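Receptor-type adenylate cyclase GRESAG 4.3 (Trypanosoma brucei, PDB 1FX4) catalyses, with magnesium, the conversion of ATP to cyclic AMP and diphosphate in its class III catalytic domain, and could act as a receptor for an unknown ligand. Local coordinates at residues L15-I20 with S63-S68; A94-Y99 with L128-R133; D195-G200 with Q215-P220; T40-I45 with V57-D62. All coordinates share one frame; numbering follows the deposited sequence.

Contact 1. Residues L15-I20 with S63-S68. With MG (magnesium ion), chain B.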
loop_
_atom_site.group_PDB
_atom_site.type_symbol
_atom_site.label_atom_id
_atom_site.label_comp_id
_atom_site.label_asym_id
_atom_site.label_seq_id
_atom_site.Cartn_x
_atom_site.Cartn_y
_atom_site.Cartn_z
ATOM N N LEU A 15 -16.293 3.169 -7.641
ATOM C CA LEU A 15 -15.128 3.071 -6.800
ATOM C C LEU A 15 -14.555 4.447 -6.545
ATOM O O LEU A 15 -14.552 5.301 -7.427
ATOM C CB LEU A 15 -14.071 2.193 -7.468
ATOM C CG LEU A 15 -14.475 0.730 -7.620
ATOM C CD1 LEU A 15 -13.383 0.020 -8.404
ATOM C CD2 LEU A 15 -14.657 0.099 -6.243
ATOM N N ILE A 16 -14.102 4.654 -5.316
ATOM C CA ILE A 16 -13.483 5.907 -4.916
ATOM C C ILE A 16 -12.097 5.577 -4.389
ATOM O O ILE A 16 -11.952 4.684 -3.548
ATOM C CB ILE A 16 -14.217 6.573 -3.734
ATOM C CG1 ILE A 16 -15.691 6.805 -4.057
ATOM C CG2 ILE A 16 -13.517 7.897 -3.375
ATOM C CD1 ILE A 16 -16.498 7.204 -2.822
ATOM N N PHE A 17 -11.076 6.226 -4.935
ATOM C CA PHE A 17 -9.727 6.047 -4.424
ATOM C C PHE A 17 -9.298 7.388 -3.837
ATOM O O PHE A 17 -9.580 8.436 -4.407
ATOM C CB PHE A 17 -8.738 5.619 -5.522
ATOM C CG PHE A 17 -8.717 4.135 -5.769
ATOM C CD1 PHE A 17 -9.606 3.562 -6.658
ATOM C CD2 PHE A 17 -7.798 3.318 -5.116
ATOM C CE1 PHE A 17 -9.579 2.188 -6.901
ATOM C CE2 PHE A 17 -7.769 1.940 -5.358
ATOM C CZ PHE A 17 -8.661 1.384 -6.253
ATOM N N THR A 18 -8.648 7.352 -2.680
ATOM C CA THR A 18 -8.166 8.573 -2.052
ATOM C C THR A 18 -6.727 8.408 -1.647
ATOM O O THR A 18 -6.260 7.289 -1.467
ATOM C CB THR A 18 -8.921 8.902 -0.753
ATOM O OG1 THR A 18 -8.520 7.999 0.292
ATOM C CG2 THR A 18 -10.438 8.802 -0.958
ATOM N N ASP A 19 -6.027 9.524 -1.510
ATOM C CA ASP A 19 -4.675 9.477 -1.009
ATOM C C ASP A 19 -4.345 10.847 -0.465
ATOM O O ASP A 19 -4.919 11.846 -0.908
ATOM C CB ASP A 19 -3.676 9.065 -2.084
ATOM C CG ASP A 19 -2.466 8.352 -1.495
ATOM O OD1 ASP A 19 -2.298 8.375 -0.262
ATOM O OD2 ASP A 19 -1.693 7.746 -2.258
ATOM N N ILE A 20 -3.450 10.891 0.514
ATOM C CA ILE A 20 -3.051 12.156 1.094
ATOM C C ILE A 20 -1.935 12.718 0.229
ATOM O O ILE A 20 -0.908 12.056 0.010
ATOM C CB ILE A 20 -2.547 11.992 2.528
ATOM C CG1 ILE A 20 -3.684 11.492 3.430
ATOM C CG2 ILE A 20 -2.036 13.332 3.058
ATOM C CD1 ILE A 20 -3.243 11.320 4.867
ATOM N N SER A 63 -3.986 5.624 1.915
ATOM C CA SER A 63 -4.894 5.569 0.783
ATOM C C SER A 63 -6.118 4.714 1.097
ATOM O O SER A 63 -5.999 3.660 1.731
ATOM C CB SER A 63 -4.178 4.987 -0.432
ATOM O OG SER A 63 -5.090 4.769 -1.488
ATOM N N PHE A 64 -7.292 5.173 0.676
ATOM C CA PHE A 64 -8.522 4.410 0.886
ATOM C C PHE A 64 -9.072 3.962 -0.456
ATOM O O PHE A 64 -8.943 4.662 -1.465
ATOM C CB PHE A 64 -9.618 5.261 1.559
ATOM C CG PHE A 64 -9.616 5.190 3.052
ATOM C CD1 PHE A 64 -8.812 6.047 3.794
ATOM C CD2 PHE A 64 -10.434 4.283 3.718
ATOM C CE1 PHE A 64 -8.821 6.004 5.193
ATOM C CE2 PHE A 64 -10.452 4.232 5.121
ATOM C CZ PHE A 64 -9.646 5.092 5.854
ATOM N N MET A 65 -9.649 2.769 -0.465
ATOM C CA MET A 65 -10.330 2.268 -1.643
ATOM C C MET A 65 -11.736 2.027 -1.104
ATOM O O MET A 65 -11.927 1.259 -0.148
ATOM C CB MET A 65 -9.741 0.958 -2.129
ATOM C CG MET A 65 -10.457 0.445 -3.370
ATOM S SD MET A 65 -9.775 -1.110 -3.938
ATOM C CE MET A 65 -10.984 -1.546 -5.214
ATOM N N ILE A 66 -12.702 2.720 -1.687
ATOM C CA ILE A 66 -14.086 2.634 -1.237
ATOM C C ILE A 66 -14.984 2.235 -2.399
ATOM O O ILE A 66 -14.774 2.677 -3.532
ATOM C CB ILE A 66 -14.526 4.017 -0.671
ATOM C CG1 ILE A 66 -13.603 4.425 0.488
ATOM C CG2 ILE A 66 -15.965 3.970 -0.183
ATOM C CD1 ILE A 66 -13.699 5.894 0.871
ATOM N N ALA A 67 -15.957 1.367 -2.122
ATOM C CA ALA A 67 -16.896 0.924 -3.145
ATOM C C ALA A 67 -18.287 1.369 -2.723
ATOM O O ALA A 67 -18.578 1.449 -1.533
ATOM C CB ALA A 67 -16.854 -0.597 -3.294
ATOM N N SER A 68 -19.142 1.643 -3.703
ATOM C CA SER A 68 -20.503 2.090 -3.426
ATOM C C SER A 68 -21.474 1.499 -4.434
ATOM O O SER A 68 -21.160 1.388 -5.615
ATOM C CB SER A 68 -20.575 3.619 -3.491
ATOM O OG SER A 68 -21.899 4.093 -3.277
HETATM MG MG MG B . -0.274 7.410 0.208
HETATM O O HOH W 1 0.925 7.207 -1.917
HETATM O O HOH W 2 0.101 9.756 -0.407
HETATM O O HOH W 3 -0.799 5.012 -0.244
#

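Contact 2. Residues A94-Y99 with L128-R133. Unlike the reference sequence in segment 94-99: Val95 (reference Leu).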
loop_
_atom_site.group_PDB
_atom_site.type_symbol
_atom_site.label_atom_id
_atom_site.label_comp_id
_atom_site.label_asym_id
_atom_site.label_seq_id
_atom_site.Cartn_x
_atom_site.Cartn_y
_atom_site.Cartn_z
ATOM N N ALA A 94 1.228 23.822 10.719
ATOM C CA ALA A 94 2.429 23.239 10.127
ATOM C C ALA A 94 2.208 22.490 8.810
ATOM O O ALA A 94 3.070 22.518 7.930
ATOM C CB ALA A 94 3.119 22.331 11.142
ATOM N N VAL A 95 1.068 21.816 8.680
ATOM C CA VAL A 95 0.767 21.059 7.458
ATOM C C VAL A 95 0.546 22.030 6.288
ATOM O O VAL A 95 1.029 21.807 5.185
ATOM C CB VAL A 95 -0.484 20.202 7.676
ATOM C CG1 VAL A 95 -0.864 19.371 6.449
ATOM C CG2 VAL A 95 -0.336 19.203 8.825
ATOM N N ASP A 96 -0.182 23.104 6.548
ATOM C CA ASP A 96 -0.446 24.084 5.516
ATOM C C ASP A 96 0.830 24.806 5.113
ATOM O O ASP A 96 1.063 25.034 3.938
ATOM C CB ASP A 96 -1.539 25.048 5.974
ATOM C CG ASP A 96 -2.899 24.371 6.019
ATOM O OD1 ASP A 96 -3.591 24.350 4.974
ATOM O OD2 ASP A 96 -3.244 23.799 7.071
ATOM N N GLU A 97 1.679 25.108 6.087
ATOM C CA GLU A 97 2.940 25.775 5.792
ATOM C C GLU A 97 3.761 24.875 4.880
ATOM O O GLU A 97 4.336 25.344 3.888
ATOM C CB GLU A 97 3.705 26.056 7.075
ATOM C CG GLU A 97 2.976 26.968 8.010
ATOM C CD GLU A 97 3.860 27.419 9.143
ATOM O OE1 GLU A 97 4.911 28.044 8.852
ATOM O OE2 GLU A 97 3.512 27.139 10.316
ATOM N N SER A 98 3.792 23.576 5.198
ATOM C CA SER A 98 4.531 22.630 4.378
ATOM C C SER A 98 3.949 22.559 2.971
ATOM O O SER A 98 4.688 22.611 1.999
ATOM C CB SER A 98 4.562 21.248 5.017
ATOM O OG SER A 98 5.429 21.231 6.134
ATOM N N TYR A 99 2.622 22.474 2.848
ATOM C CA TYR A 99 2.021 22.419 1.514
ATOM C C TYR A 99 2.417 23.642 0.694
ATOM O O TYR A 99 2.726 23.521 -0.490
ATOM C CB TYR A 99 0.493 22.330 1.577
ATOM C CG TYR A 99 -0.023 20.936 1.786
ATOM C CD1 TYR A 99 -0.796 20.625 2.898
ATOM C CD2 TYR A 99 0.253 19.926 0.862
ATOM C CE1 TYR A 99 -1.294 19.341 3.100
ATOM C CE2 TYR A 99 -0.244 18.623 1.052
ATOM C CZ TYR A 99 -1.016 18.348 2.176
ATOM O OH TYR A 99 -1.501 17.081 2.383
ATOM N N LEU A 128 -10.178 28.392 2.126
ATOM C CA LEU A 128 -10.186 27.323 1.121
ATOM C C LEU A 128 -9.313 26.107 1.391
ATOM O O LEU A 128 -9.529 25.025 0.783
ATOM C CB LEU A 128 -9.723 27.882 -0.227
ATOM C CG LEU A 128 -10.428 29.106 -0.772
ATOM C CD1 LEU A 128 -9.700 29.598 -2.019
ATOM C CD2 LEU A 128 -11.815 28.679 -1.093
ATOM N N TRP A 129 -8.301 26.280 2.241
ATOM C CA TRP A 129 -7.371 25.219 2.538
ATOM C C TRP A 129 -7.090 25.175 4.020
ATOM O O TRP A 129 -6.816 26.200 4.630
ATOM C CB TRP A 129 -6.065 25.491 1.768
ATOM C CG TRP A 129 -6.270 25.585 0.289
ATOM C CD1 TRP A 129 -6.396 26.726 -0.460
ATOM C CD2 TRP A 129 -6.372 24.490 -0.626
ATOM N NE1 TRP A 129 -6.570 26.404 -1.786
ATOM C CE2 TRP A 129 -6.558 25.036 -1.918
ATOM C CE3 TRP A 129 -6.314 23.088 -0.486
ATOM C CZ2 TRP A 129 -6.691 24.230 -3.066
ATOM C CZ3 TRP A 129 -6.444 22.295 -1.627
ATOM C CH2 TRP A 129 -6.630 22.868 -2.898
ATOM N N ASN A 130 -7.012 23.963 4.551
ATOM C CA ASN A 130 -6.733 23.751 5.956
ATOM C C ASN A 130 -6.491 22.269 6.241
ATOM O O ASN A 130 -7.375 21.442 6.038
ATOM C CB ASN A 130 -7.915 24.234 6.808
ATOM C CG ASN A 130 -7.738 23.928 8.278
ATOM O OD1 ASN A 130 -6.657 24.106 8.840
ATOM N ND2 ASN A 130 -8.800 23.454 8.910
ATOM N N GLY A 131 -5.285 21.943 6.693
ATOM C CA GLY A 131 -4.959 20.564 7.040
ATOM C C GLY A 131 -4.539 19.651 5.907
ATOM O O GLY A 131 -4.089 20.104 4.865
ATOM N N LEU A 132 -4.673 18.348 6.131
ATOM C CA LEU A 132 -4.307 17.354 5.125
ATOM C C LEU A 132 -5.098 17.514 3.832
ATOM O O LEU A 132 -6.315 17.739 3.854
ATOM C CB LEU A 132 -4.501 15.935 5.678
ATOM C CG LEU A 132 -3.553 15.515 6.800
ATOM C CD1 LEU A 132 -3.928 14.103 7.299
ATOM C CD2 LEU A 132 -2.108 15.550 6.282
ATOM N N ARG A 133 -4.402 17.435 2.701
ATOM C CA ARG A 133 -5.060 17.552 1.403
ATOM C C ARG A 133 -5.217 16.170 0.787
ATOM O O ARG A 133 -4.224 15.480 0.503
ATOM C CB ARG A 133 -4.281 18.464 0.462
ATOM C CG ARG A 133 -4.184 19.892 0.954
ATOM C CD ARG A 133 -3.414 20.727 -0.055
ATOM N NE ARG A 133 -3.092 22.050 0.469
ATOM C CZ ARG A 133 -2.542 23.019 -0.255
ATOM N NH1 ARG A 133 -2.256 22.812 -1.538
ATOM N NH2 ARG A 133 -2.241 24.183 0.313
HETATM O O HOH W 4 -4.088 22.325 3.274
#

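Contact 3. Residues D195-G200 with Q215-P220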
loop_
_atom_site.group_PDB
_atom_site.type_symbol
_atom_site.label_atom_id
_atom_site.label_comp_id
_atom_site.label_asym_id
_atom_site.label_seq_id
_atom_site.Cartn_x
_atom_site.Cartn_y
_atom_site.Cartn_z
ATOM N N ASP A 195 -21.863 21.033 -8.266
ATOM C CA ASP A 195 -21.111 22.113 -8.880
ATOM C C ASP A 195 -19.927 21.374 -9.499
ATOM O O ASP A 195 -19.081 20.842 -8.782
ATOM C CB ASP A 195 -20.634 23.099 -7.814
ATOM C CG ASP A 195 -19.968 24.337 -8.411
ATOM O OD1 ASP A 195 -19.414 24.266 -9.537
ATOM O OD2 ASP A 195 -19.990 25.388 -7.732
ATOM N N VAL A 196 -19.900 21.310 -10.821
ATOM C CA VAL A 196 -18.855 20.584 -11.524
ATOM C C VAL A 196 -18.193 21.416 -12.608
ATOM O O VAL A 196 -18.828 22.280 -13.212
ATOM C CB VAL A 196 -19.449 19.295 -12.163
ATOM C CG1 VAL A 196 -18.394 18.528 -12.937
ATOM C CG2 VAL A 196 -20.052 18.408 -11.090
ATOM N N THR A 197 -16.911 21.156 -12.832
ATOM C CA THR A 197 -16.138 21.835 -13.864
ATOM C C THR A 197 -15.578 20.776 -14.801
ATOM O O THR A 197 -14.972 19.792 -14.361
ATOM C CB THR A 197 -14.963 22.648 -13.270
ATOM O OG1 THR A 197 -15.479 23.801 -12.597
ATOM C CG2 THR A 197 -13.993 23.106 -14.371
ATOM N N THR A 198 -15.829 20.946 -16.094
ATOM C CA THR A 198 -15.318 19.999 -17.075
ATOM C C THR A 198 -13.843 20.286 -17.264
ATOM O O THR A 198 -13.441 21.434 -17.421
ATOM C CB THR A 198 -16.022 20.142 -18.428
ATOM O OG1 THR A 198 -15.743 21.440 -18.965
ATOM C CG2 THR A 198 -17.518 19.997 -18.254
ATOM N N LEU A 199 -13.032 19.242 -17.193
ATOM C CA LEU A 199 -11.594 19.373 -17.362
ATOM C C LEU A 199 -11.161 18.900 -18.738
ATOM O O LEU A 199 -10.042 19.174 -19.171
ATOM C CB LEU A 199 -10.857 18.593 -16.272
ATOM C CG LEU A 199 -10.384 19.400 -15.058
ATOM C CD1 LEU A 199 -11.344 20.513 -14.720
ATOM C CD2 LEU A 199 -10.158 18.480 -13.870
ATOM N N GLY A 200 -12.057 18.199 -19.424
ATOM C CA GLY A 200 -11.756 17.703 -20.753
ATOM C C GLY A 200 -11.035 16.366 -20.782
ATOM O O GLY A 200 -10.777 15.752 -19.737
ATOM N N GLN A 215 -14.367 17.768 -12.670
ATOM C CA GLN A 215 -13.954 18.201 -11.343
ATOM C C GLN A 215 -15.156 18.580 -10.511
ATOM O O GLN A 215 -15.913 19.472 -10.889
ATOM C CB GLN A 215 -13.007 19.394 -11.459
ATOM C CG GLN A 215 -12.629 20.062 -10.160
ATOM C CD GLN A 215 -11.751 21.289 -10.408
ATOM O OE1 GLN A 215 -12.154 22.431 -10.166
ATOM N NE2 GLN A 215 -10.564 21.055 -10.909
ATOM N N LEU A 216 -15.331 17.886 -9.392
ATOM C CA LEU A 216 -16.425 18.163 -8.472
ATOM C C LEU A 216 -15.909 19.296 -7.589
ATOM O O LEU A 216 -14.948 19.118 -6.829
ATOM C CB LEU A 216 -16.731 16.928 -7.617
ATOM C CG LEU A 216 -17.782 17.094 -6.513
ATOM C CD1 LEU A 216 -19.145 17.387 -7.135
ATOM C CD2 LEU A 216 -17.845 15.835 -5.643
ATOM N N ASN A 217 -16.542 20.460 -7.705
ATOM C CA ASN A 217 -16.140 21.633 -6.929
ATOM C C ASN A 217 -16.697 21.588 -5.508
ATOM O O ASN A 217 -17.552 22.394 -5.136
ATOM C CB ASN A 217 -16.597 22.895 -7.649
ATOM C CG ASN A 217 -16.029 22.992 -9.040
ATOM O OD1 ASN A 217 -16.725 23.383 -9.995
ATOM N ND2 ASN A 217 -14.754 22.641 -9.173
ATOM N N ALA A 218 -16.173 20.658 -4.717
ATOM C CA ALA A 218 -16.604 20.452 -3.339
ATOM C C ALA A 218 -16.382 21.659 -2.445
ATOM O O ALA A 218 -17.173 21.918 -1.546
ATOM C CB ALA A 218 -15.928 19.231 -2.754
ATOM N N VAL A 219 -15.290 22.382 -2.679
ATOM C CA VAL A 219 -14.975 23.586 -1.914
ATOM C C VAL A 219 -14.808 24.650 -3.000
ATOM O O VAL A 219 -13.710 24.858 -3.526
ATOM C CB VAL A 219 -13.653 23.414 -1.117
ATOM C CG1 VAL A 219 -13.310 24.699 -0.340
ATOM C CG2 VAL A 219 -13.772 22.231 -0.143
ATOM N N PRO A 220 -15.930 25.310 -3.387
ATOM C CA PRO A 220 -15.864 26.345 -4.435
ATOM C C PRO A 220 -14.790 27.391 -4.192
ATOM O O PRO A 220 -14.596 27.851 -3.067
ATOM C CB PRO A 220 -17.270 26.966 -4.377
ATOM C CG PRO A 220 -18.125 25.822 -3.935
ATOM C CD PRO A 220 -17.281 25.201 -2.833
#

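Contact 4. Residues T40-I45 with V57-D62. With MG (magnesium ion), chain B.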
loop_
_atom_site.group_PDB
_atom_site.type_symbol
_atom_site.label_atom_id
_atom_site.label_comp_id
_atom_site.label_asym_id
_atom_site.label_seq_id
_atom_site.Cartn_x
_atom_site.Cartn_y
_atom_site.Cartn_z
ATOM N N THR A 40 -6.676 10.958 12.431
ATOM C CA THR A 40 -7.880 11.787 12.321
ATOM C C THR A 40 -8.469 11.587 10.921
ATOM O O THR A 40 -9.674 11.386 10.759
ATOM C CB THR A 40 -7.537 13.274 12.569
ATOM O OG1 THR A 40 -7.057 13.420 13.914
ATOM C CG2 THR A 40 -8.748 14.166 12.371
ATOM N N HIS A 41 -7.589 11.604 9.920
ATOM C CA HIS A 41 -7.964 11.404 8.523
ATOM C C HIS A 41 -8.746 10.096 8.394
ATOM O O HIS A 41 -9.839 10.083 7.806
ATOM C CB HIS A 41 -6.668 11.402 7.675
ATOM C CG HIS A 41 -6.785 10.736 6.337
ATOM N ND1 HIS A 41 -6.659 9.375 6.170
ATOM C CD2 HIS A 41 -6.866 11.261 5.090
ATOM C CE1 HIS A 41 -6.656 9.089 4.879
ATOM N NE2 HIS A 41 -6.778 10.217 4.203
ATOM N N HIS A 42 -8.222 9.014 8.979
ATOM C CA HIS A 42 -8.920 7.719 8.899
ATOM C C HIS A 42 -10.286 7.751 9.585
ATOM O O HIS A 42 -11.256 7.178 9.091
ATOM C CB HIS A 42 -8.091 6.597 9.507
ATOM C CG HIS A 42 -7.004 6.099 8.604
ATOM N ND1 HIS A 42 -6.358 6.917 7.706
ATOM C CD2 HIS A 42 -6.474 4.865 8.440
ATOM C CE1 HIS A 42 -5.475 6.209 7.023
ATOM N NE2 HIS A 42 -5.524 4.959 7.450
ATOM N N ARG A 43 -10.349 8.398 10.741
ATOM C CA ARG A 43 -11.621 8.477 11.463
ATOM C C ARG A 43 -12.659 9.264 10.671
ATOM O O ARG A 43 -13.816 8.866 10.599
ATOM C CB ARG A 43 -11.441 9.119 12.841
ATOM C CG ARG A 43 -10.991 8.185 13.918
ATOM C CD ARG A 43 -11.245 8.798 15.301
ATOM N NE ARG A 43 -10.889 10.215 15.351
ATOM C CZ ARG A 43 -9.654 10.687 15.517
ATOM N NH1 ARG A 43 -8.627 9.860 15.666
ATOM N NH2 ARG A 43 -9.448 11.998 15.501
ATOM N N LEU A 44 -12.254 10.390 10.086
ATOM C CA LEU A 44 -13.176 11.213 9.306
ATOM C C LEU A 44 -13.695 10.434 8.116
ATOM O O LEU A 44 -14.906 10.391 7.866
ATOM C CB LEU A 44 -12.511 12.496 8.804
ATOM C CG LEU A 44 -12.003 13.496 9.842
ATOM C CD1 LEU A 44 -11.337 14.658 9.112
ATOM C CD2 LEU A 44 -13.177 13.999 10.694
ATOM N N ILE A 45 -12.780 9.813 7.374
ATOM C CA ILE A 45 -13.200 9.052 6.210
ATOM C C ILE A 45 -14.104 7.871 6.552
ATOM O O ILE A 45 -15.082 7.629 5.868
ATOM C CB ILE A 45 -11.994 8.624 5.343
ATOM C CG1 ILE A 45 -11.349 9.888 4.762
ATOM C CG2 ILE A 45 -12.445 7.662 4.257
ATOM C CD1 ILE A 45 -10.026 9.629 3.997
ATOM N N VAL A 57 -13.086 -1.050 1.107
ATOM C CA VAL A 57 -12.494 -2.237 0.514
ATOM C C VAL A 57 -11.169 -2.528 1.191
ATOM O O VAL A 57 -10.947 -3.627 1.696
ATOM C CB VAL A 57 -12.259 -2.049 -1.003
ATOM C CG1 VAL A 57 -11.731 -3.336 -1.627
ATOM C CG2 VAL A 57 -13.554 -1.610 -1.686
ATOM N N LYS A 58 -10.316 -1.514 1.246
ATOM C CA LYS A 58 -9.010 -1.658 1.859
ATOM C C LYS A 58 -8.356 -0.310 2.080
ATOM O O LYS A 58 -8.750 0.709 1.515
ATOM C CB LYS A 58 -8.097 -2.493 0.961
ATOM C CG LYS A 58 -7.692 -1.772 -0.310
ATOM C CD LYS A 58 -6.972 -2.692 -1.280
ATOM C CE LYS A 58 -7.916 -3.721 -1.850
ATOM N NZ LYS A 58 -7.200 -4.628 -2.783
ATOM N N THR A 59 -7.290 -0.353 2.856
ATOM C CA THR A 59 -6.488 0.801 3.191
ATOM C C THR A 59 -5.046 0.412 2.803
ATOM O O THR A 59 -4.616 -0.706 3.068
ATOM C CB THR A 59 -6.593 1.053 4.716
ATOM O OG1 THR A 59 -7.687 1.947 4.985
ATOM C CG2 THR A 59 -5.328 1.601 5.267
ATOM N N VAL A 60 -4.352 1.287 2.084
ATOM C CA VAL A 60 -2.957 1.014 1.702
ATOM C C VAL A 60 -2.226 2.293 2.073
ATOM O O VAL A 60 -2.330 3.298 1.372
ATOM C CB VAL A 60 -2.800 0.752 0.194
ATOM C CG1 VAL A 60 -1.342 0.411 -0.135
ATOM C CG2 VAL A 60 -3.703 -0.405 -0.247
ATOM N N GLY A 61 -1.521 2.257 3.199
ATOM C CA GLY A 61 -0.832 3.446 3.674
ATOM C C GLY A 61 -1.958 4.379 4.068
ATOM O O GLY A 61 -2.897 3.950 4.748
ATOM N N ASP A 62 -1.933 5.619 3.595
ATOM C CA ASP A 62 -3.020 6.528 3.927
ATOM C C ASP A 62 -4.027 6.613 2.798
ATOM O O ASP A 62 -4.811 7.560 2.715
ATOM C CB ASP A 62 -2.492 7.905 4.305
ATOM C CG ASP A 62 -1.277 8.301 3.513
ATOM O OD1 ASP A 62 -1.230 8.027 2.297
ATOM O OD2 ASP A 62 -0.361 8.890 4.117
HETATM MG MG MG B . -0.274 7.410 0.208
HETATM O O HOH W 5 -6.512 9.242 1.615
HETATM O O HOH W 3 -0.799 5.012 -0.244
HETATM O O HOH W 2 0.101 9.756 -0.407
HETATM O O HOH W 1 0.925 7.207 -1.917
#

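Contact 1. Residues L15-I20 with S63-S68
Ile16 and Ile66 form an antiparallel hydrogen-bonded pair in the central sheet of the class III cyclase catalytic domain, where strands 13-20 and 63-68 are neighbours. Their backbones satisfy each other reciprocally: Ile16 N donates to Ile66 O at 2.7 Å and Ile66 N to Ile16 O at 2.8 Å, both bonds nearly straight. Two residues on, the pattern becomes less regular. Thr18 N still finds Phe64 O at 3.0 Å, but Phe64 N is shared between two acceptors, Thr18 O at 3.2 Å, approached from well above its carbonyl plane, and Thr18 OG1 at 3.1 Å. The hydroxyl can compete because it sits between its own backbone N and carbonyl carbon (chi1 73°), which also brings it to the edge of the Phe64 ring. On the face carrying Leu15 and Ala67, contacts are apolar. Fully extended Met65 runs alongside Phe17, laying CG over the ring face and SD obliquely to it in a Met-aromatic contact, with helix 159-170 covering both side chains. At the strand end the acceptors turn to metal and water: Asp19 OD2 receives a hydrogen bond from a magnesium-bound water, while Asp19 OD1 binds the magnesium ion itself at 2.3 Å.

Contact 2. Residues A94-Y99 with L128-R133
Tyr99 and Arg133 carry the tight half of this contact, a guanidinium-aromatic stack that ties helix 94-109 to the loop leading into strand 134-141 of the cyclase domain. The arginine chain, extended from CG to NE, slides past the tyrosine in the opposite direction, so that CD stands over the ring centre at 3.7 Å and the guanidinium follows flat, its plane turned 17° from the ring. Trp129 covers the other face of the guanidinium with CE3, completing a sandwich. The group is also held through its nitrogens, by a salt bridge to Glu103 and by hydrogen bonds to Tyr125 and Thr117, which would fix its rotation. At the far end of the ring, Tyr99 OH accepts from Arg133 N at 2.9 Å and bonds in addition to the carbonyl of Glu21.

Packing is slacker around Val95, whose CG1 meets Leu132 CD2 at 4.0 Å, and around partly exposed Asn130, whose CB points away from the helix and whose ND2 bonds to the carbonyl of Leu86. Asp96 grips the loop beside Asn130: OD1 is bound to Tyr125 OH and OD2 receives Gly131 N at 2.8 Å on its syn lone pair. A water at the guanidinium edge, in its plane, links the two segments: it donates to Asp96 OD1 and Gly131 O, both at 2.7 Å, and accepts from Arg133 NE at 3.0 Å.

Contact 3. Residues D195-G200 with Q215-P220
Gln215 N donates to Thr197 O at 2.7 Å, the shortest hydrogen bond between 195-200 and 215-220, and Thr197 N returns a bond to Gln215 O at 2.8 Å. A third backbone bond, from Asn217 N to Asp195 O, continues the pairing beyond the end of the second strand. The two strands make up a beta hairpin, the last two strands of this catalytic domain construct, with 196-202 outermost in the sheet within this chain. Further along that strand, Leu199 and Gly200 both face Met213 in a classic beta bulge. On the face of Val196 and Leu216, Val196 CG2 touches Leu216 CD1 at 4.2 Å, and helix 71-87 packs on Leu216. On the side of Thr197 and Gln215, Leu199 presents both methyl branches to Gln215 CB, each at 3.8 Å.

Past the strand, Asn217 is the centre of an inverse gamma turn. Its CG lies anti to the carbonyl carbon (chi1 -58°), directing the amide back across the hairpin, where, as modelled, Thr197 OG1 donates to Asn217 OD1 at 2.9 Å. The same oxygen comes equally close to Asp195 OD1 although both are acceptors, with carboxylate and amide planes 86° apart; this makes the modelled orientation of the amide, and with it the threonine bond, doubtful.

Contact 4. Residues T40-I45 with V57-D62
His42 and Asp62 mark the nearest backbone approach, their CA atoms 7.8 Å apart, as helix 34-51 passes the end of strand 55-60 and the turn at Gly61, where phi is positive (68°). Two histidine side chains make the contact. His41 extends with CG anti to its backbone N (chi1 159°), bringing CE1 to 3.2 Å from Asp62 O. A water makes the polar link, donating to Asp62 O at 2.6 Å and bonding to His41 NE2 at 2.8 Å. At the edge of the same ring, His41 ND1 meets His42 ND1 at 2.9 Å in a hydrogen bond either could donate, while Ile45 CD1 lies over one face. His42 comes in more loosely: its ring edge borders Gly61 O and Asp62 CA, and NE2 meets Thr59 CG2 tip to tip at 4.0 Å. Phe64 of the next strand packs edge-to-face with His42. The side chain of Asp62 leads away from the helix, its OD1 binding the magnesium ion at 2.4 Å. A metal-bound water donates to Val60 O, so the strand end supplies a second-shell acceptor. With Asp19 at the end of strand 13-20, Asp62 forms the two-aspartate metal site of class III nucleotidyl cyclases.

In the fold
Contacts 1, 3 and 4 sample one mixed sheet from different places. Contact 1 is its buried interior, and contact 3, partly exposed, is a hairpin at one edge, remote from the metal. Contact 4 lays a helix over the other edge, where strands 55-60 and 63-68 are neighbours. Contacts 1 and 4 share the magnesium ion and its three waters, each supplying one aspartate. Contact 2, also buried, its centre about 16 Å from the centre of the chain, joins helix to loop; its Leu132 packs on Ile20 of contact 1 and His41 of contact 4. Chemistry follows place: antiparallel backbone pairing in contacts 1 and 3, a charged stack in contact 2, histidine edges and one water bridge in contact 4.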